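Local coordinates for protein VP24 (White spot syndrome virus, PDB 5HLJ) that serves as a major envelope protein of the virion and probably sits in the viral membrane through a transmembrane helix, at residues I21-N26 against L164-S169; D108-S113 against F128-K133. All blocks are in the same frame, centred on the assembly; numbering follows the deposited sequence.

In the fold
Both contacts belong to the beta core of one chain, and their centres lie about 10 Å apart. Contact 1 joins the early strand 19-28 to the late strand 161-170, its segments 138 residues apart at the closest ends; those of contact 2 are only 15 apart and nested inside the loop that contact 1 closes. Strands 19-28, 161-170 and 105-114 lie side by side in the sheet, so 161-170 of contact 1 neighbours 105-114 of contact 2; S165 N bonds to S111 O, and S169 OG to D108 OD2. Contact 1 is thus made within the sheet, contact 2 by side-chain packing between strands not adjacent in it. Both border the other subunits of a three-chain assembly.

Contact 1 (I21-N26 against L164-S169); sequences INLTIN and LSMRFS
I21-N26 and L164-S169 are neighbouring antiparallel strands of the mixed sheet, in a buried contact near the centre of the chain, paired from I21 with M166 to L23 with L164. These two outer pairs are hydrogen-bonded in both directions, with I21 N to M166 O at 2.7 Å and L164 N to L23 O at 2.7 Å. Between them, N22 and S165 form a non-hydrogen-bonded pair whose side chains supply their own bond: S165 OG donates to N22 OD1 at 2.6 Å, almost in line with the amide C=O (168°). A water also donates to this oxygen and, weakly, to L164 O. On the opposite face I21 meets the F168 ring. With CG1 anti to its carbonyl carbon (chi1 -53°), I21 sets that methylene over the ring centre, 3.5 Å from the centroid, a CH-pi contact. Beside it the M166 chain bends at chi3 (-71°), and CE packs on L23 CD1 at 3.9 Å. Farther along, I25 CD1 lies against L164 CB. N22 ND2 makes a weak hydrogen bond to D108 of the second subunit. One face is apolar (I21, L23, L164, M166), the other polar (N22, S165), on the regular antiparallel alternation of hydrogen-bonded and non-hydrogen-bonded pairs within a mixed beta sheet.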
ATOM      1  N   ILE A  21      -7.259  -7.540  -4.942  1.00 65.51           N
ATOM      2  CA  ILE A  21      -7.089  -8.801  -5.657  1.00 65.23           C
ATOM      3  C   ILE A  21      -5.705  -9.343  -5.322  1.00 65.58           C
ATOM      4  O   ILE A  21      -4.708  -8.703  -5.645  1.00 68.90           O
ATOM      5  CB  ILE A  21      -7.211  -8.594  -7.200  1.00 67.58           C
ATOM      6  CG1 ILE A  21      -8.514  -7.862  -7.556  1.00 72.95           C
ATOM      7  CG2 ILE A  21      -7.101  -9.896  -7.959  1.00 60.68           C
ATOM      8  CD1 ILE A  21      -9.757  -8.487  -6.957  1.00 68.43           C
ATOM      9  N   ASN A  22      -5.622 -10.494  -4.665  1.00 64.17           N
ATOM     10  CA  ASN A  22      -4.317 -11.050  -4.301  1.00 63.35           C
ATOM     11  C   ASN A  22      -3.968 -12.235  -5.199  1.00 67.35           C
ATOM     12  O   ASN A  22      -4.660 -13.253  -5.192  1.00 63.56           O
ATOM     13  CB  ASN A  22      -4.287 -11.474  -2.828  1.00 65.40           C
ATOM     14  CG  ASN A  22      -4.442 -10.290  -1.868  1.00 74.47           C
ATOM     15  OD1 ASN A  22      -3.564  -9.438  -1.777  1.00 75.63           O
ATOM     16  ND2 ASN A  22      -5.564 -10.242  -1.146  1.00 74.02           N
ATOM     17  N   LEU A  23      -2.902 -12.078  -5.980  1.00 63.87           N
ATOM     18  CA  LEU A  23      -2.453 -13.096  -6.921  1.00 61.90           C
ATOM     19  C   LEU A  23      -0.996 -13.478  -6.673  1.00 67.74           C
ATOM     20  O   LEU A  23      -0.249 -12.756  -6.009  1.00 71.03           O
ATOM     21  CB  LEU A  23      -2.599 -12.601  -8.359  1.00 63.47           C
ATOM     22  CG  LEU A  23      -3.992 -12.209  -8.842  1.00 66.61           C
ATOM     23  CD1 LEU A  23      -3.906 -11.773 -10.281  1.00 65.36           C
ATOM     24  CD2 LEU A  23      -4.968 -13.379  -8.683  1.00 63.05           C
ATOM     25  N   THR A  24      -0.586 -14.601  -7.245  1.00 66.95           N
ATOM     26  CA  THR A  24       0.789 -15.055  -7.136  1.00 71.33           C
ATOM     27  C   THR A  24       1.528 -14.861  -8.458  1.00 67.15           C
ATOM     28  O   THR A  24       0.957 -15.080  -9.518  1.00 68.62           O
ATOM     29  CB  THR A  24       0.827 -16.530  -6.691  1.00 71.85           C
ATOM     30  OG1 THR A  24       0.256 -16.624  -5.382  1.00 79.54           O
ATOM     31  CG2 THR A  24       2.234 -17.032  -6.619  1.00 74.30           C
ATOM     32  N   ILE A  25       2.783 -14.419  -8.395  1.00 68.48           N
ATOM     33  CA  ILE A  25       3.598 -14.229  -9.602  1.00 66.27           C
ATOM     34  C   ILE A  25       5.048 -14.659  -9.395  1.00 71.57           C
ATOM     35  O   ILE A  25       5.582 -14.595  -8.277  1.00 73.86           O
ATOM     36  CB  ILE A  25       3.632 -12.754 -10.084  1.00 67.60           C
ATOM     37  CG1 ILE A  25       4.268 -11.862  -9.019  1.00 67.32           C
ATOM     38  CG2 ILE A  25       2.250 -12.251 -10.517  1.00 65.74           C
ATOM     39  CD1 ILE A  25       4.251 -10.389  -9.363  1.00 66.29           C
ATOM     40  N   ASN A  26       5.690 -15.079 -10.484  1.00 70.37           N
ATOM     41  CA  ASN A  26       7.110 -15.417 -10.452  1.00 70.63           C
ATOM     42  C   ASN A  26       7.926 -14.580 -11.434  1.00 69.92           C
ATOM     43  O   ASN A  26       7.474 -14.284 -12.532  1.00 69.24           O
ATOM     44  CB  ASN A  26       7.321 -16.904 -10.760  1.00 73.71           C
ATOM     45  CG  ASN A  26       6.751 -17.809  -9.687  1.00 73.46           C
ATOM     46  OD1 ASN A  26       7.222 -17.818  -8.555  1.00 77.69           O
ATOM     47  ND2 ASN A  26       5.736 -18.585 -10.044  1.00 70.82           N
ATOM     48  N   LEU A 164       1.310 -10.651  -5.325  1.00 64.31           N
ATOM     49  CA  LEU A 164       0.902  -9.402  -5.933  1.00 63.82           C
ATOM     50  C   LEU A 164      -0.441  -8.943  -5.380  1.00 64.21           C
ATOM     51  O   LEU A 164      -1.407  -9.695  -5.385  1.00 64.98           O
ATOM     52  CB  LEU A 164       0.821  -9.572  -7.452  1.00 68.20           C
ATOM     53  CG  LEU A 164       0.191  -8.450  -8.292  1.00 69.67           C
ATOM     54  CD1 LEU A 164       1.057  -7.187  -8.286  1.00 63.61           C
ATOM     55  CD2 LEU A 164      -0.060  -8.932  -9.731  1.00 66.94           C
ATOM     56  N   SER A 165      -0.491  -7.713  -4.893  1.00 60.29           N
ATOM     57  CA  SER A 165      -1.751  -7.111  -4.495  1.00 64.71           C
ATOM     58  C   SER A 165      -2.157  -6.018  -5.466  1.00 64.05           C
ATOM     59  O   SER A 165      -1.390  -5.092  -5.713  1.00 65.81           O
ATOM     60  CB  SER A 165      -1.667  -6.531  -3.084  1.00 63.98           C
ATOM     61  OG  SER A 165      -1.772  -7.543  -2.108  1.00 76.01           O
ATOM     62  N   MET A 166      -3.360  -6.124  -6.011  1.00 62.22           N
ATOM     63  CA  MET A 166      -3.895  -5.057  -6.855  1.00 67.87           C
ATOM     64  C   MET A 166      -5.183  -4.520  -6.257  1.00 67.50           C
ATOM     65  O   MET A 166      -6.033  -5.291  -5.823  1.00 69.24           O
ATOM     66  CB  MET A 166      -4.162  -5.553  -8.281  1.00 60.29           C
ATOM     67  CG  MET A 166      -2.956  -6.143  -8.974  1.00 65.27           C
ATOM     68  SD  MET A 166      -3.255  -6.520 -10.722  1.00 72.62           S
ATOM     69  CE  MET A 166      -4.347  -7.937 -10.600  1.00 66.85           C
ATOM     70  N   ARG A 167      -5.346  -3.203  -6.245  1.00 64.56           N
ATOM     71  CA  ARG A 167      -6.621  -2.648  -5.835  1.00 65.38           C
ATOM     72  C   ARG A 167      -7.471  -2.288  -7.040  1.00 63.24           C
ATOM     73  O   ARG A 167      -7.055  -1.516  -7.895  1.00 66.87           O
ATOM     74  CB  ARG A 167      -6.436  -1.421  -4.934  1.00 71.37           C
ATOM     75  CG  ARG A 167      -7.781  -0.847  -4.483  1.00 76.52           C
ATOM     76  CD  ARG A 167      -7.637   0.281  -3.464  1.00 86.83           C
ATOM     77  NE  ARG A 167      -8.837   1.126  -3.406  1.00 92.85           N
ATOM     78  CZ  ARG A 167      -9.458   1.478  -2.276  1.00 97.89           C
ATOM     79  NH1 ARG A 167      -9.005   1.046  -1.095  1.00 97.49           N
ATOM     80  NH2 ARG A 167     -10.536   2.265  -2.320  1.00 84.96           N
ATOM     81  N   PHE A 168      -8.664  -2.873  -7.100  1.00 68.01           N
ATOM     82  CA  PHE A 168      -9.657  -2.555  -8.118  1.00 66.88           C
ATOM     83  C   PHE A 168     -10.676  -1.560  -7.582  1.00 69.76           C
ATOM     84  O   PHE A 168     -11.128  -1.680  -6.441  1.00 69.76           O
ATOM     85  CB  PHE A 168     -10.408  -3.816  -8.584  1.00 67.01           C
ATOM     86  CG  PHE A 168      -9.597  -4.744  -9.445  1.00 64.01           C
ATOM     87  CD1 PHE A 168      -8.232  -4.568  -9.607  1.00 63.13           C
ATOM     88  CD2 PHE A 168     -10.213  -5.809 -10.092  1.00 65.75           C
ATOM     89  CE1 PHE A 168      -7.484  -5.452 -10.401  1.00 66.70           C
ATOM     90  CE2 PHE A 168      -9.492  -6.682 -10.889  1.00 64.17           C
ATOM     91  CZ  PHE A 168      -8.117  -6.503 -11.046  1.00 63.43           C
ATOM     92  N   SER A 169     -11.075  -0.601  -8.410  1.00 67.93           N
ATOM     93  CA  SER A 169     -12.181   0.275  -8.042  1.00 71.32           C
ATOM     94  C   SER A 169     -13.056   0.589  -9.259  1.00 69.34           C
ATOM     95  O   SER A 169     -12.604   0.490 -10.394  1.00 68.70           O
ATOM     96  CB  SER A 169     -11.651   1.558  -7.376  1.00 73.49           C
ATOM     97  OG  SER A 169     -10.782   2.259  -8.236  1.00 81.02           O
TER
HETATM   98  O   HOH W   1      -1.139 -11.211  -2.584  1.00 72.97           O

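Contact 2 (D108-S113 against F128-K133); sequences DSVSLS and FVLYFK
Strands 108-113 and 128-131 run antiparallel at 156°, but their axes come no closer than 8.3 Å, so the segments face each other through side chains and form no backbone pairing. V110 and F132 cross at about a right angle. F132 CG stands anti to its backbone N (chi1 -177°), and V110 CG1 sits over the centre of the ring, 3.7 Å from the centroid and 6° off its normal, as a CH-pi contact. The other methyl, V110 CG2, rests on F132 CB at 3.8 Å, so the two methyls cover the ring face and the CB next to it. Atom CE2 of F132 reaches the backbone beyond, 3.7 Å from S109 N, while D108 O lies in the plane of the ring at its edge. In the middle L130 pushes CD1 against the main chain, 3.8 Å from both V110 O and S111 CA, and its CD2 faces L112 CG. At the far end F128 offers its rim: CZ approaches L112 CB at 4.1 Å, and L112 O lies near the ring plane. F132 N hydrogen-bonds to S113 OG of the third subunit, which brings segment 128-133 to the subunit interface. Strand 141-151 helps fill the layer, F147 touching L112, L130 and F132, while L145 also meets F132 and the F128 ring meets F151. Strand 161-170 flanks 105-114 in the sheet, with M166 beside V110 and L164 beside L112.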
ATOM      1  N   ASP A 108      -5.976   0.893  -9.170  1.00 68.02           N
ATOM      2  CA  ASP A 108      -5.494   2.074  -8.449  1.00 68.40           C
ATOM      3  C   ASP A 108      -4.049   1.991  -8.041  1.00 66.76           C
ATOM      4  O   ASP A 108      -3.321   2.983  -8.089  1.00 74.86           O
ATOM      5  CB  ASP A 108      -6.312   2.288  -7.180  1.00 71.68           C
ATOM      6  CG  ASP A 108      -7.683   2.782  -7.457  1.00 73.01           C
ATOM      7  OD1 ASP A 108      -7.815   3.770  -8.214  1.00 80.20           O
ATOM      8  OD2 ASP A 108      -8.632   2.173  -6.920  1.00 80.82           O
ATOM      9  N   SER A 109      -3.645   0.809  -7.591  1.00 64.32           N
ATOM     10  CA  SER A 109      -2.325   0.648  -7.011  1.00 63.34           C
ATOM     11  C   SER A 109      -1.951  -0.801  -6.978  1.00 64.24           C
ATOM     12  O   SER A 109      -2.805  -1.679  -7.089  1.00 68.78           O
ATOM     13  CB  SER A 109      -2.274   1.241  -5.597  1.00 66.87           C
ATOM     14  OG  SER A 109      -3.304   0.707  -4.789  1.00 74.12           O
ATOM     15  N   VAL A 110      -0.662  -1.063  -6.861  1.00 66.05           N
ATOM     16  CA  VAL A 110      -0.214  -2.425  -6.675  1.00 63.68           C
ATOM     17  C   VAL A 110       0.825  -2.451  -5.572  1.00 66.00           C
ATOM     18  O   VAL A 110       1.447  -1.437  -5.275  1.00 70.52           O
ATOM     19  CB  VAL A 110       0.390  -3.039  -7.966  1.00 66.57           C
ATOM     20  CG1 VAL A 110      -0.541  -2.842  -9.145  1.00 64.27           C
ATOM     21  CG2 VAL A 110       1.734  -2.444  -8.258  1.00 60.47           C
ATOM     22  N   SER A 111       1.010  -3.611  -4.961  1.00 64.79           N
ATOM     23  CA  SER A 111       2.133  -3.805  -4.065  1.00 61.63           C
ATOM     24  C   SER A 111       2.598  -5.242  -4.177  1.00 61.35           C
ATOM     25  O   SER A 111       1.868  -6.101  -4.663  1.00 61.15           O
ATOM     26  CB  SER A 111       1.772  -3.432  -2.618  1.00 61.79           C
ATOM     27  OG  SER A 111       0.609  -4.104  -2.187  1.00 74.29           O
ATOM     28  N   LEU A 112       3.838  -5.478  -3.765  1.00 62.00           N
ATOM     29  CA  LEU A 112       4.455  -6.785  -3.844  1.00 60.33           C
ATOM     30  C   LEU A 112       5.014  -7.187  -2.507  1.00 64.13           C
ATOM     31  O   LEU A 112       5.551  -6.368  -1.765  1.00 62.77           O
ATOM     32  CB  LEU A 112       5.618  -6.815  -4.848  1.00 64.71           C
ATOM     33  CG  LEU A 112       5.487  -6.810  -6.362  1.00 70.55           C
ATOM     34  CD1 LEU A 112       6.892  -6.997  -6.902  1.00 68.25           C
ATOM     35  CD2 LEU A 112       4.562  -7.909  -6.876  1.00 62.62           C
ATOM     36  N   SER A 113       4.930  -8.475  -2.237  1.00 62.27           N
ATOM     37  CA  SER A 113       5.667  -9.078  -1.162  1.00 62.23           C
ATOM     38  C   SER A 113       6.394 -10.275  -1.762  1.00 62.57           C
ATOM     39  O   SER A 113       5.822 -10.979  -2.592  1.00 65.71           O
ATOM     40  CB  SER A 113       4.729  -9.500  -0.033  1.00 59.71           C
ATOM     41  OG  SER A 113       5.362 -10.423   0.843  1.00 64.82           O
ATOM     42  N   PHE A 128      13.708  -3.542  -3.846  1.00 66.92           N
ATOM     43  CA  PHE A 128      13.223  -3.144  -5.165  1.00 64.60           C
ATOM     44  C   PHE A 128      12.475  -1.810  -5.160  1.00 65.71           C
ATOM     45  O   PHE A 128      11.964  -1.365  -4.141  1.00 66.52           O
ATOM     46  CB  PHE A 128      12.302  -4.235  -5.741  1.00 68.57           C
ATOM     47  CG  PHE A 128      11.124  -4.563  -4.859  1.00 69.35           C
ATOM     48  CD1 PHE A 128       9.933  -3.859  -4.969  1.00 64.44           C
ATOM     49  CD2 PHE A 128      11.211  -5.576  -3.911  1.00 69.56           C
ATOM     50  CE1 PHE A 128       8.858  -4.153  -4.143  1.00 64.20           C
ATOM     51  CE2 PHE A 128      10.131  -5.878  -3.090  1.00 66.80           C
ATOM     52  CZ  PHE A 128       8.956  -5.164  -3.209  1.00 64.14           C
ATOM     53  N   VAL A 129      12.418  -1.174  -6.317  1.00 69.57           N
ATOM     54  CA  VAL A 129      11.536  -0.038  -6.510  1.00 66.78           C
ATOM     55  C   VAL A 129      10.436  -0.478  -7.477  1.00 68.10           C
ATOM     56  O   VAL A 129      10.702  -1.050  -8.536  1.00 65.32           O
ATOM     57  CB  VAL A 129      12.289   1.199  -7.047  1.00 65.90           C
ATOM     58  CG1 VAL A 129      11.338   2.354  -7.310  1.00 62.12           C
ATOM     59  CG2 VAL A 129      13.346   1.619  -6.064  1.00 65.11           C
ATOM     60  N   LEU A 130       9.195  -0.249  -7.062  1.00 70.96           N
ATOM     61  CA  LEU A 130       8.010  -0.592  -7.829  1.00 64.32           C
ATOM     62  C   LEU A 130       7.563   0.559  -8.709  1.00 64.27           C
ATOM     63  O   LEU A 130       7.379   1.671  -8.217  1.00 65.60           O
ATOM     64  CB  LEU A 130       6.871  -0.947  -6.888  1.00 65.34           C
ATOM     65  CG  LEU A 130       6.363  -2.370  -6.760  1.00 74.46           C
ATOM     66  CD1 LEU A 130       5.135  -2.360  -5.855  1.00 74.15           C
ATOM     67  CD2 LEU A 130       5.999  -2.885  -8.127  1.00 73.90           C
ATOM     68  N   TYR A 131       7.370   0.301  -9.995  1.00 59.64           N
ATOM     69  CA  TYR A 131       6.745   1.283 -10.857  1.00 61.19           C
ATOM     70  C   TYR A 131       5.286   0.893 -11.156  1.00 64.18           C
ATOM     71  O   TYR A 131       5.012  -0.217 -11.621  1.00 62.33           O
ATOM     72  CB  TYR A 131       7.518   1.460 -12.179  1.00 59.96           C
ATOM     73  CG  TYR A 131       6.700   2.255 -13.181  1.00 59.19           C
ATOM     74  CD1 TYR A 131       6.557   3.626 -13.050  1.00 62.02           C
ATOM     75  CD2 TYR A 131       6.009   1.623 -14.208  1.00 63.38           C
ATOM     76  CE1 TYR A 131       5.773   4.352 -13.932  1.00 64.90           C
ATOM     77  CE2 TYR A 131       5.211   2.338 -15.085  1.00 60.50           C
ATOM     78  CZ  TYR A 131       5.106   3.700 -14.942  1.00 62.40           C
ATOM     79  OH  TYR A 131       4.339   4.422 -15.810  1.00 65.84           O
ATOM     80  N   PHE A 132       4.352   1.806 -10.902  1.00 62.43           N
ATOM     81  CA  PHE A 132       2.977   1.592 -11.329  1.00 61.31           C
ATOM     82  C   PHE A 132       2.202   2.886 -11.532  1.00 62.75           C
ATOM     83  O   PHE A 132       2.158   3.744 -10.656  1.00 66.48           O
ATOM     84  CB  PHE A 132       2.198   0.717 -10.328  1.00 54.77           C
ATOM     85  CG  PHE A 132       0.793   0.417 -10.789  1.00 59.84           C
ATOM     86  CD1 PHE A 132       0.571  -0.437 -11.868  1.00 57.58           C
ATOM     87  CD2 PHE A 132      -0.297   1.033 -10.198  1.00 59.19           C
ATOM     88  CE1 PHE A 132      -0.713  -0.710 -12.318  1.00 58.37           C
ATOM     89  CE2 PHE A 132      -1.590   0.767 -10.637  1.00 62.42           C
ATOM     90  CZ  PHE A 132      -1.795  -0.115 -11.703  1.00 62.57           C
ATOM     91  N   LYS A 133       1.556   2.986 -12.687  1.00 64.06           N
ATOM     92  CA  LYS A 133       0.661   4.094 -13.021  1.00 61.77           C
ATOM     93  C   LYS A 133      -0.787   3.587 -13.068  1.00 65.56           C
ATOM     94  O   LYS A 133      -1.055   2.555 -13.691  1.00 63.24           O
ATOM     95  CB  LYS A 133       1.089   4.685 -14.363  1.00 63.02           C
ATOM     96  CG  LYS A 133       0.104   5.602 -15.067  1.00 70.19           C
ATOM     97  CD  LYS A 133       0.744   6.045 -16.394  1.00 74.40           C
ATOM     98  CE  LYS A 133      -0.215   6.743 -17.337  1.00 72.58           C
ATOM     99  NZ  LYS A 133      -0.619   8.068 -16.827  1.00 84.05           N
TER